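Local coordinates for protein leucine aminopeptidase 2 (Saccharomyces cerevisiae, PDB 2XQ0) that cleaves di- and tripeptides as a zinc aminopeptidase of the M1 family and has a weak epoxide hydrolase activity, at residues 364-372 with 453-461; 600-611 with 623-632. All coordinates share one frame; numbering follows the deposited sequence.

Contact 1: 364-372 with 453-461; sequences DPERFSTLV and TWLYKPGMP
Val372 and Leu371 plug into the C-terminal end of helix 451-456 where, in the thermolysin-like catalytic domain of this M1 aminopeptidase, the chain leaving helix 365-368 packs against that last turn and the loop after it. Val372 is the main bump: with CG1 anti to the backbone N (chi1 169°), that branch leans obliquely on Tyr456 CE1, 3.7 Å away, while CG2 turns to CB of Leu455. The backbone fixes this fit, Val372 N giving a nearly straight bond (171°) to Leu455 O in the carbonyl plane. Leu371 fills the neighbouring hollow, with CB against Trp454 O and CD2 3.9 Å from CD2 of Leu455; Leu396 of helix 388-403 touches both leucines. Thr370 lays its methyl CG2 over the bend after the helix, 3.3 Å from Tyr456 O. The ring of Pro458 runs beside Glu366, whose OE1 lies 3.6 Å from Pro458 CG. One water bridges the backbones, accepting from Leu371 N and donating to Trp454 O and Lys457 O. Packed against CA and CB of Pro458, the Ser369 hydroxyl donates to Pro365 O from above the carbonyl plane (OG to O 2.6 Å) and accepts from Gly459 N, with N to OG 2.8 Å.

Contact 2: 600-611 with 623-632; sequences NSVDRRLALATF and KALVKQDLKL. Unlike the reference sequence in segment 623-632: Lys631 (reference Gly).
Phe611 overlaps Val626 obliquely and head to tail: CD2 and CE2 each come 3.6 Å from Val626 CG1. With CG anti to the backbone N (chi1 -176°), the ring reaches across to helix 620-629, where CZ meets CG of Lys623, 3.9 Å off, the lysine chain lying crosswise to the phenylalanine. The amine of that lysine forms a salt bridge with Asp616. Leu630, just past the helix end, is the second apolar contact. Its CD1 sits 3.6 Å from Phe611 CB, its CD2 turns the other way to Ala607 CB, 4.1 Å distant, and to the side chain of Asn600, and Leu608 CD2 passes over its CB. Losing the ring to an alanine here would probably leave Val626 CG1 and Lys623 CG without their partner and open a gap between the helices. Arg604, its chain extended from CG to NE, runs past this apolar patch; its NH1 makes a weak bond of 3.4 Å to Leu630 O, which lies at the guanidinium edge. Leu608 CD1 lies over one guanidinium face, toward its rim, and CE of Lys631, a poorly ordered residue that differs from the reference sequence, over the other. The axes of segments 604-611 and 623-629 lie 11.5 Å apart at 156°, a wide spacing filled by Phe611 and Leu630, in an antiparallel helical hairpin ending the helical C-terminal domain of the leukotriene A4 hydrolase family.

In the fold
Both contacts are partly buried, mixing buried residues (five in contact 1, four in contact 2) with exposed ones, but they join different elements: contact 1 ties parts of the catalytic domain 80 residues apart, whereas contact 2 pairs neighbouring helices at the C-terminus. Their nearest atoms are about 13 Å apart. Contact 1 mixes apolar packing with backbone bonds, a serine hydroxyl and a bridging water; contact 2 is mostly apolar, with one weak arginine bond near its exposed end. Contact 1 borders the catalytic centre: the Leu371 side chain is about 8 Å from those of Tyr390 and Glu324. In contact 2, the Val626 side chain is about 9 Å from that of Pro272, a substrate-binding residue.

Contact 1: 364-372 with 453-461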
loop_
_atom_site.group_PDB
_atom_site.type_symbol
_atom_site.label_atom_id
_atom_site.label_comp_id
_atom_site.label_asym_id
_atom_site.label_seq_id
_atom_site.Cartn_x
_atom_site.Cartn_y
_atom_site.Cartn_z
ATOM N N ASP A 364 -7.507 19.689 3.051
ATOM C CA ASP A 364 -7.519 20.278 4.377
ATOM C C ASP A 364 -6.178 19.929 5.001
ATOM O O ASP A 364 -6.120 19.089 5.897
ATOM C CB ASP A 364 -8.654 19.618 5.175
ATOM C CG ASP A 364 -8.852 20.217 6.554
ATOM O OD1 ASP A 364 -8.045 21.083 6.959
ATOM O OD2 ASP A 364 -9.829 19.811 7.235
ATOM N N PRO A 365 -5.089 20.551 4.510
ATOM C CA PRO A 365 -3.749 20.194 5.000
ATOM C C PRO A 365 -3.582 20.419 6.503
ATOM O O PRO A 365 -2.865 19.650 7.141
ATOM C CB PRO A 365 -2.814 21.111 4.196
ATOM C CG PRO A 365 -3.692 22.242 3.731
ATOM C CD PRO A 365 -5.038 21.629 3.502
ATOM N N GLU A 366 -4.247 21.426 7.066
ATOM C CA GLU A 366 -4.098 21.712 8.491
ATOM C C GLU A 366 -4.464 20.488 9.317
ATOM O O GLU A 366 -3.883 20.237 10.381
ATOM C CB GLU A 366 -4.972 22.892 8.904
ATOM C CG GLU A 366 -4.912 23.219 10.389
ATOM C CD GLU A 366 -3.929 24.335 10.715
ATOM O OE1 GLU A 366 -3.021 24.598 9.895
ATOM O OE2 GLU A 366 -4.067 24.952 11.796
ATOM N N ARG A 367 -5.449 19.742 8.824
ATOM C CA ARG A 367 -5.906 18.537 9.490
ATOM C C ARG A 367 -5.132 17.310 9.017
ATOM O O ARG A 367 -4.582 16.558 9.817
ATOM C CB ARG A 367 -7.400 18.312 9.242
ATOM C CG ARG A 367 -7.853 16.960 9.733
ATOM C CD ARG A 367 -9.352 16.756 9.728
ATOM N NE ARG A 367 -9.651 15.543 10.483
ATOM C CZ ARG A 367 -10.824 14.929 10.511
ATOM N NH1 ARG A 367 -10.959 13.827 11.238
ATOM N NH2 ARG A 367 -11.853 15.411 9.819
ATOM N N PHE A 368 -5.110 17.088 7.710
ATOM C CA PHE A 368 -4.665 15.796 7.211
ATOM C C PHE A 368 -3.155 15.661 7.000
ATOM O O PHE A 368 -2.694 14.601 6.597
ATOM C CB PHE A 368 -5.423 15.402 5.942
ATOM C CG PHE A 368 -6.888 15.115 6.173
ATOM C CD1 PHE A 368 -7.863 15.930 5.618
ATOM C CD2 PHE A 368 -7.284 14.035 6.944
ATOM C CE1 PHE A 368 -9.213 15.666 5.826
ATOM C CE2 PHE A 368 -8.634 13.769 7.161
ATOM C CZ PHE A 368 -9.590 14.583 6.600
ATOM N N SER A 369 -2.383 16.706 7.286
ATOM C CA SER A 369 -0.936 16.597 7.112
ATOM C C SER A 369 -0.181 16.415 8.423
ATOM O O SER A 369 1.041 16.423 8.442
ATOM C CB SER A 369 -0.379 17.788 6.331
ATOM O OG SER A 369 -0.323 18.952 7.130
ATOM N N THR A 370 -0.905 16.264 9.525
ATOM C CA THR A 370 -0.263 15.967 10.798
ATOM C C THR A 370 0.097 14.495 10.801
ATOM O O THR A 370 -0.644 13.673 10.253
ATOM C CB THR A 370 -1.180 16.293 11.998
ATOM O OG1 THR A 370 -2.376 15.497 11.931
ATOM C CG2 THR A 370 -1.562 17.779 11.981
ATOM N N LEU A 371 1.234 14.153 11.404
ATOM C CA LEU A 371 1.691 12.769 11.401
ATOM C C LEU A 371 0.715 11.841 12.129
ATOM O O LEU A 371 0.358 10.806 11.603
ATOM C CB LEU A 371 3.088 12.650 11.997
ATOM C CG LEU A 371 3.715 11.259 11.910
ATOM C CD1 LEU A 371 3.734 10.788 10.469
ATOM C CD2 LEU A 371 5.130 11.290 12.480
ATOM N N VAL A 372 0.301 12.222 13.340
ATOM C CA VAL A 372 -0.705 11.482 14.095
ATOM C C VAL A 372 -2.042 12.073 13.715
ATOM O O VAL A 372 -2.192 13.298 13.677
ATOM C CB VAL A 372 -0.503 11.662 15.619
ATOM C CG1 VAL A 372 -1.701 11.125 16.400
ATOM C CG2 VAL A 372 0.807 10.995 16.070
ATOM N N THR A 453 6.086 19.341 16.980
ATOM C CA THR A 453 6.070 19.673 15.568
ATOM C C THR A 453 5.989 18.403 14.729
ATOM O O THR A 453 5.172 18.307 13.811
ATOM C CB THR A 453 7.301 20.508 15.172
ATOM O OG1 THR A 453 7.207 21.789 15.794
ATOM C CG2 THR A 453 7.364 20.701 13.672
ATOM N N TRP A 454 6.825 17.425 15.060
ATOM C CA TRP A 454 6.860 16.180 14.308
ATOM C C TRP A 454 5.528 15.435 14.360
ATOM O O TRP A 454 5.004 15.023 13.333
ATOM C CB TRP A 454 7.982 15.270 14.809
ATOM C CG TRP A 454 9.339 15.638 14.283
ATOM C CD1 TRP A 454 10.334 16.279 14.962
ATOM C CD2 TRP A 454 9.849 15.385 12.966
ATOM N NE1 TRP A 454 11.433 16.437 14.151
ATOM C CE2 TRP A 454 11.163 15.891 12.923
ATOM C CE3 TRP A 454 9.326 14.766 11.825
ATOM C CZ2 TRP A 454 11.958 15.808 11.784
ATOM C CZ3 TRP A 454 10.114 14.679 10.702
ATOM C CH2 TRP A 454 11.416 15.203 10.685
ATOM N N LEU A 455 4.984 15.254 15.559
ATOM C CA LEU A 455 3.790 14.433 15.705
ATOM C C LEU A 455 2.453 15.134 15.408
ATOM O O LEU A 455 1.544 14.523 14.831
ATOM C CB LEU A 455 3.765 13.773 17.081
ATOM C CG LEU A 455 4.920 12.821 17.389
ATOM C CD1 LEU A 455 4.718 12.193 18.751
ATOM C CD2 LEU A 455 5.059 11.739 16.332
ATOM N N TYR A 456 2.318 16.400 15.780
ATOM C CA TYR A 456 1.001 17.043 15.740
ATOM C C TYR A 456 0.891 18.301 14.880
ATOM O O TYR A 456 -0.176 18.876 14.778
ATOM C CB TYR A 456 0.492 17.321 17.162
ATOM C CG TYR A 456 0.216 16.057 17.930
ATOM C CD1 TYR A 456 -0.971 15.371 17.755
ATOM C CD2 TYR A 456 1.160 15.528 18.803
ATOM C CE1 TYR A 456 -1.221 14.192 18.435
ATOM C CE2 TYR A 456 0.921 14.348 19.487
ATOM C CZ TYR A 456 -0.271 13.692 19.301
ATOM O OH TYR A 456 -0.523 12.524 19.976
ATOM N N LYS A 457 1.976 18.732 14.256
ATOM C CA LYS A 457 1.916 19.969 13.487
ATOM C C LYS A 457 1.786 19.624 12.013
ATOM O O LYS A 457 2.357 18.632 11.563
ATOM C CB LYS A 457 3.176 20.805 13.743
ATOM C CG LYS A 457 3.041 22.300 13.469
ATOM C CD LYS A 457 3.530 23.115 14.664
ATOM C CE LYS A 457 4.674 24.055 14.289
ATOM N NZ LYS A 457 4.232 25.211 13.452
ATOM N N PRO A 458 1.024 20.429 11.261
ATOM C CA PRO A 458 0.833 20.278 9.808
ATOM C C PRO A 458 2.007 20.758 8.948
ATOM O O PRO A 458 2.863 21.495 9.428
ATOM C CB PRO A 458 -0.394 21.159 9.526
ATOM C CG PRO A 458 -0.399 22.174 10.642
ATOM C CD PRO A 458 0.084 21.409 11.840
ATOM N N GLY A 459 2.046 20.339 7.683
ATOM C CA GLY A 459 3.058 20.827 6.753
ATOM C C GLY A 459 4.300 19.958 6.639
ATOM O O GLY A 459 4.364 18.882 7.234
ATOM N N MET A 460 5.277 20.416 5.854
ATOM C CA MET A 460 6.538 19.692 5.675
ATOM C C MET A 460 7.363 19.747 6.944
ATOM O O MET A 460 7.450 20.783 7.579
ATOM C CB MET A 460 7.361 20.296 4.533
ATOM C CG MET A 460 6.647 20.319 3.212
ATOM S SD MET A 460 6.433 18.650 2.582
ATOM C CE MET A 460 8.114 18.234 2.111
ATOM N N PRO A 461 7.985 18.627 7.319
ATOM C CA PRO A 461 8.885 18.743 8.457
ATOM C C PRO A 461 10.185 19.426 8.028
ATOM O O PRO A 461 10.349 19.747 6.857
ATOM C CB PRO A 461 9.145 17.289 8.816
ATOM C CG PRO A 461 9.049 16.565 7.521
ATOM C CD PRO A 461 8.104 17.324 6.648
HETATM O O HOH W 1 2.877 16.223 12.181
#

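Contact 2: 600-611 with 623-632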
loop_
_atom_site.group_PDB
_atom_site.type_symbol
_atom_site.label_atom_id
_atom_site.label_comp_id
_atom_site.label_asym_id
_atom_site.label_seq_id
_atom_site.Cartn_x
_atom_site.Cartn_y
_atom_site.Cartn_z
ATOM N N ASN A 600 -7.637 14.225 -19.962
ATOM C CA ASN A 600 -8.760 15.161 -19.938
ATOM C C ASN A 600 -8.339 16.618 -20.151
ATOM O O ASN A 600 -9.126 17.434 -20.634
ATOM C CB ASN A 600 -9.567 15.032 -18.644
ATOM C CG ASN A 600 -10.875 15.807 -18.698
ATOM O OD1 ASN A 600 -11.026 16.843 -18.050
ATOM N ND2 ASN A 600 -11.823 15.311 -19.482
ATOM N N SER A 601 -7.098 16.941 -19.798
ATOM C CA SER A 601 -6.607 18.311 -19.949
ATOM C C SER A 601 -6.129 18.626 -21.366
ATOM O O SER A 601 -5.765 19.762 -21.651
ATOM C CB SER A 601 -5.504 18.622 -18.936
ATOM O OG SER A 601 -4.284 17.981 -19.275
ATOM N N VAL A 602 -6.131 17.631 -22.251
ATOM C CA VAL A 602 -5.751 17.852 -23.648
ATOM C C VAL A 602 -6.821 17.408 -24.651
ATOM O O VAL A 602 -6.882 17.918 -25.772
ATOM C CB VAL A 602 -4.398 17.192 -23.992
ATOM C CG1 VAL A 602 -3.270 17.876 -23.230
ATOM C CG2 VAL A 602 -4.436 15.697 -23.705
ATOM N N ASP A 603 -7.665 16.465 -24.240
ATOM C CA ASP A 603 -8.767 15.991 -25.076
ATOM C C ASP A 603 -9.830 15.346 -24.198
ATOM O O ASP A 603 -9.767 14.146 -23.912
ATOM C CB ASP A 603 -8.266 14.986 -26.115
ATOM C CG ASP A 603 -9.253 14.770 -27.255
ATOM O OD1 ASP A 603 -10.486 14.741 -27.014
ATOM O OD2 ASP A 603 -8.788 14.613 -28.403
ATOM N N ARG A 604 -10.801 16.142 -23.764
ATOM C CA ARG A 604 -11.844 15.618 -22.896
ATOM C C ARG A 604 -12.777 14.684 -23.663
ATOM O O ARG A 604 -13.171 13.637 -23.145
ATOM C CB ARG A 604 -12.619 16.747 -22.219
ATOM C CG ARG A 604 -13.827 16.254 -21.426
ATOM C CD ARG A 604 -14.322 17.308 -20.459
ATOM N NE ARG A 604 -15.532 16.874 -19.778
ATOM C CZ ARG A 604 -15.547 16.109 -18.692
ATOM N NH1 ARG A 604 -16.707 15.763 -18.143
ATOM N NH2 ARG A 604 -14.407 15.690 -18.158
ATOM N N ARG A 605 -13.112 15.064 -24.896
ATOM C CA ARG A 605 -13.948 14.251 -25.784
ATOM C C ARG A 605 -13.366 12.845 -25.947
ATOM O O ARG A 605 -14.070 11.895 -26.296
ATOM C CB ARG A 605 -14.071 14.928 -27.153
ATOM C CG ARG A 605 -14.952 14.186 -28.138
ATOM C CD ARG A 605 -16.356 14.013 -27.584
ATOM N NE ARG A 605 -17.237 13.299 -28.504
ATOM C CZ ARG A 605 -17.421 11.984 -28.493
ATOM N NH1 ARG A 605 -16.781 11.230 -27.609
ATOM N NH2 ARG A 605 -18.246 11.421 -29.367
ATOM N N LEU A 606 -12.069 12.729 -25.686
ATOM C CA LEU A 606 -11.361 11.460 -25.782
ATOM C C LEU A 606 -11.204 10.807 -24.413
ATOM O O LEU A 606 -11.179 9.583 -24.305
ATOM C CB LEU A 606 -9.986 11.669 -26.423
ATOM C CG LEU A 606 -8.991 10.504 -26.389
ATOM C CD1 LEU A 606 -9.611 9.226 -26.965
ATOM C CD2 LEU A 606 -7.685 10.876 -27.108
ATOM N N ALA A 607 -11.091 11.623 -23.370
ATOM C CA ALA A 607 -10.892 11.101 -22.019
ATOM C C ALA A 607 -12.157 10.418 -21.508
ATOM O O ALA A 607 -12.100 9.320 -20.945
ATOM C CB ALA A 607 -10.458 12.210 -21.070
ATOM N N LEU A 608 -13.299 11.067 -21.723
ATOM C CA LEU A 608 -14.586 10.500 -21.326
ATOM C C LEU A 608 -15.000 9.347 -22.234
ATOM O O LEU A 608 -15.694 8.423 -21.805
ATOM C CB LEU A 608 -15.669 11.576 -21.326
ATOM C CG LEU A 608 -15.805 12.403 -20.053
ATOM C CD1 LEU A 608 -16.809 13.523 -20.285
ATOM C CD2 LEU A 608 -16.236 11.521 -18.885
ATOM N N ALA A 609 -14.580 9.415 -23.491
ATOM C CA ALA A 609 -14.831 8.339 -24.440
ATOM C C ALA A 609 -14.030 7.114 -24.024
ATOM O O ALA A 609 -14.518 5.981 -24.068
ATOM C CB ALA A 609 -14.442 8.773 -25.838
ATOM N N THR A 610 -12.788 7.351 -23.618
ATOM C CA THR A 610 -11.928 6.265 -23.185
ATOM C C THR A 610 -12.472 5.623 -21.909
ATOM O O THR A 610 -12.706 4.419 -21.884
ATOM C CB THR A 610 -10.485 6.732 -23.026
ATOM O OG1 THR A 610 -9.986 7.127 -24.312
ATOM C CG2 THR A 610 -9.616 5.615 -22.468
ATOM N N PHE A 611 -12.710 6.426 -20.873
ATOM C CA PHE A 611 -13.296 5.915 -19.631
ATOM C C PHE A 611 -14.546 5.055 -19.865
ATOM O O PHE A 611 -14.619 3.917 -19.399
ATOM C CB PHE A 611 -13.611 7.046 -18.643
ATOM C CG PHE A 611 -14.116 6.556 -17.312
ATOM C CD1 PHE A 611 -15.469 6.592 -17.009
ATOM C CD2 PHE A 611 -13.238 6.025 -16.376
ATOM C CE1 PHE A 611 -15.938 6.125 -15.788
ATOM C CE2 PHE A 611 -13.698 5.558 -15.153
ATOM C CZ PHE A 611 -15.051 5.610 -14.859
ATOM N N LYS A 623 -12.427 2.832 -10.215
ATOM C CA LYS A 623 -13.541 3.350 -11.014
ATOM C C LYS A 623 -14.216 4.523 -10.300
ATOM O O LYS A 623 -14.572 5.528 -10.930
ATOM C CB LYS A 623 -14.572 2.257 -11.340
ATOM C CG LYS A 623 -15.670 2.708 -12.306
ATOM C CD LYS A 623 -16.702 1.603 -12.560
ATOM C CE LYS A 623 -17.924 2.141 -13.311
ATOM N NZ LYS A 623 -19.100 1.202 -13.275
ATOM N N ALA A 624 -14.378 4.390 -8.984
ATOM C CA ALA A 624 -15.021 5.415 -8.169
ATOM C C ALA A 624 -14.274 6.736 -8.275
ATOM O O ALA A 624 -14.852 7.790 -8.550
ATOM C CB ALA A 624 -15.084 4.968 -6.718
ATOM N N LEU A 625 -12.970 6.676 -8.062
ATOM C CA LEU A 625 -12.183 7.890 -8.004
ATOM C C LEU A 625 -11.983 8.524 -9.374
ATOM O O LEU A 625 -11.936 9.745 -9.491
ATOM C CB LEU A 625 -10.872 7.617 -7.287
ATOM C CG LEU A 625 -11.225 7.373 -5.821
ATOM C CD1 LEU A 625 -10.122 6.659 -5.053
ATOM C CD2 LEU A 625 -11.598 8.704 -5.172
ATOM N N VAL A 626 -11.894 7.701 -10.412
ATOM C CA VAL A 626 -11.734 8.229 -11.764
ATOM C C VAL A 626 -13.035 8.862 -12.243
ATOM O O VAL A 626 -13.024 9.875 -12.951
ATOM C CB VAL A 626 -11.264 7.150 -12.764
ATOM C CG1 VAL A 626 -11.051 7.766 -14.150
ATOM C CG2 VAL A 626 -9.977 6.501 -12.278
ATOM N N LYS A 627 -14.152 8.258 -11.844
ATOM C CA LYS A 627 -15.478 8.797 -12.129
ATOM C C LYS A 627 -15.576 10.271 -11.730
ATOM O O LYS A 627 -16.000 11.105 -12.527
ATOM C CB LYS A 627 -16.561 7.970 -11.418
ATOM C CG LYS A 627 -17.894 8.695 -11.260
ATOM C CD LYS A 627 -18.918 7.877 -10.467
ATOM C CE LYS A 627 -19.642 6.864 -11.345
ATOM N NZ LYS A 627 -20.821 6.255 -10.652
ATOM N N GLN A 628 -15.164 10.594 -10.506
ATOM C CA GLN A 628 -15.294 11.957 -9.999
ATOM C C GLN A 628 -14.150 12.862 -10.442
ATOM O O GLN A 628 -14.304 14.077 -10.496
ATOM C CB GLN A 628 -15.406 11.961 -8.478
ATOM C CG GLN A 628 -14.091 11.759 -7.766
ATOM C CD GLN A 628 -14.295 11.285 -6.350
ATOM O OE1 GLN A 628 -15.377 10.813 -5.995
ATOM N NE2 GLN A 628 -13.259 11.404 -5.529
ATOM N N ASP A 629 -12.998 12.270 -10.741
ATOM C CA ASP A 629 -11.911 13.022 -11.346
ATOM C C ASP A 629 -12.397 13.615 -12.662
ATOM O O ASP A 629 -12.073 14.752 -12.996
ATOM C CB ASP A 629 -10.689 12.133 -11.597
ATOM C CG ASP A 629 -9.824 11.956 -10.359
ATOM O OD1 ASP A 629 -10.159 12.539 -9.306
ATOM O OD2 ASP A 629 -8.808 11.231 -10.440
ATOM N N LEU A 630 -13.180 12.836 -13.402
ATOM C CA LEU A 630 -13.718 13.279 -14.686
ATOM C C LEU A 630 -15.063 13.993 -14.532
ATOM O O LEU A 630 -15.902 13.951 -15.432
ATOM C CB LEU A 630 -13.857 12.093 -15.651
ATOM C CG LEU A 630 -12.585 11.520 -16.283
ATOM C CD1 LEU A 630 -12.864 10.162 -16.907
ATOM C CD2 LEU A 630 -12.012 12.483 -17.324
ATOM N N LYS A 631 -15.256 14.650 -13.390
ATOM C CA LYS A 631 -16.499 15.366 -13.097
ATOM C C LYS A 631 -17.751 14.510 -13.309
ATOM O O LYS A 631 -18.502 14.721 -14.262
ATOM C CB LYS A 631 -16.594 16.661 -13.915
ATOM C CG LYS A 631 -15.855 17.848 -13.309
ATOM C CD LYS A 631 -16.061 19.110 -14.134
ATOM C CE LYS A 631 -15.549 18.929 -15.553
ATOM N NZ LYS A 631 -15.766 20.143 -16.388
ATOM N N LEU A 632 -17.971 13.551 -12.415
ATOM C CA LEU A 632 -19.158 12.701 -12.469
ATOM C C LEU A 632 -19.655 12.368 -11.067
ATOM O O LEU A 632 -18.882 12.358 -10.109
ATOM C CB LEU A 632 -18.869 11.412 -13.243
ATOM C CG LEU A 632 -18.513 11.552 -14.725
ATOM C CD1 LEU A 632 -18.008 10.234 -15.292
ATOM C CD2 LEU A 632 -19.710 12.057 -15.516
#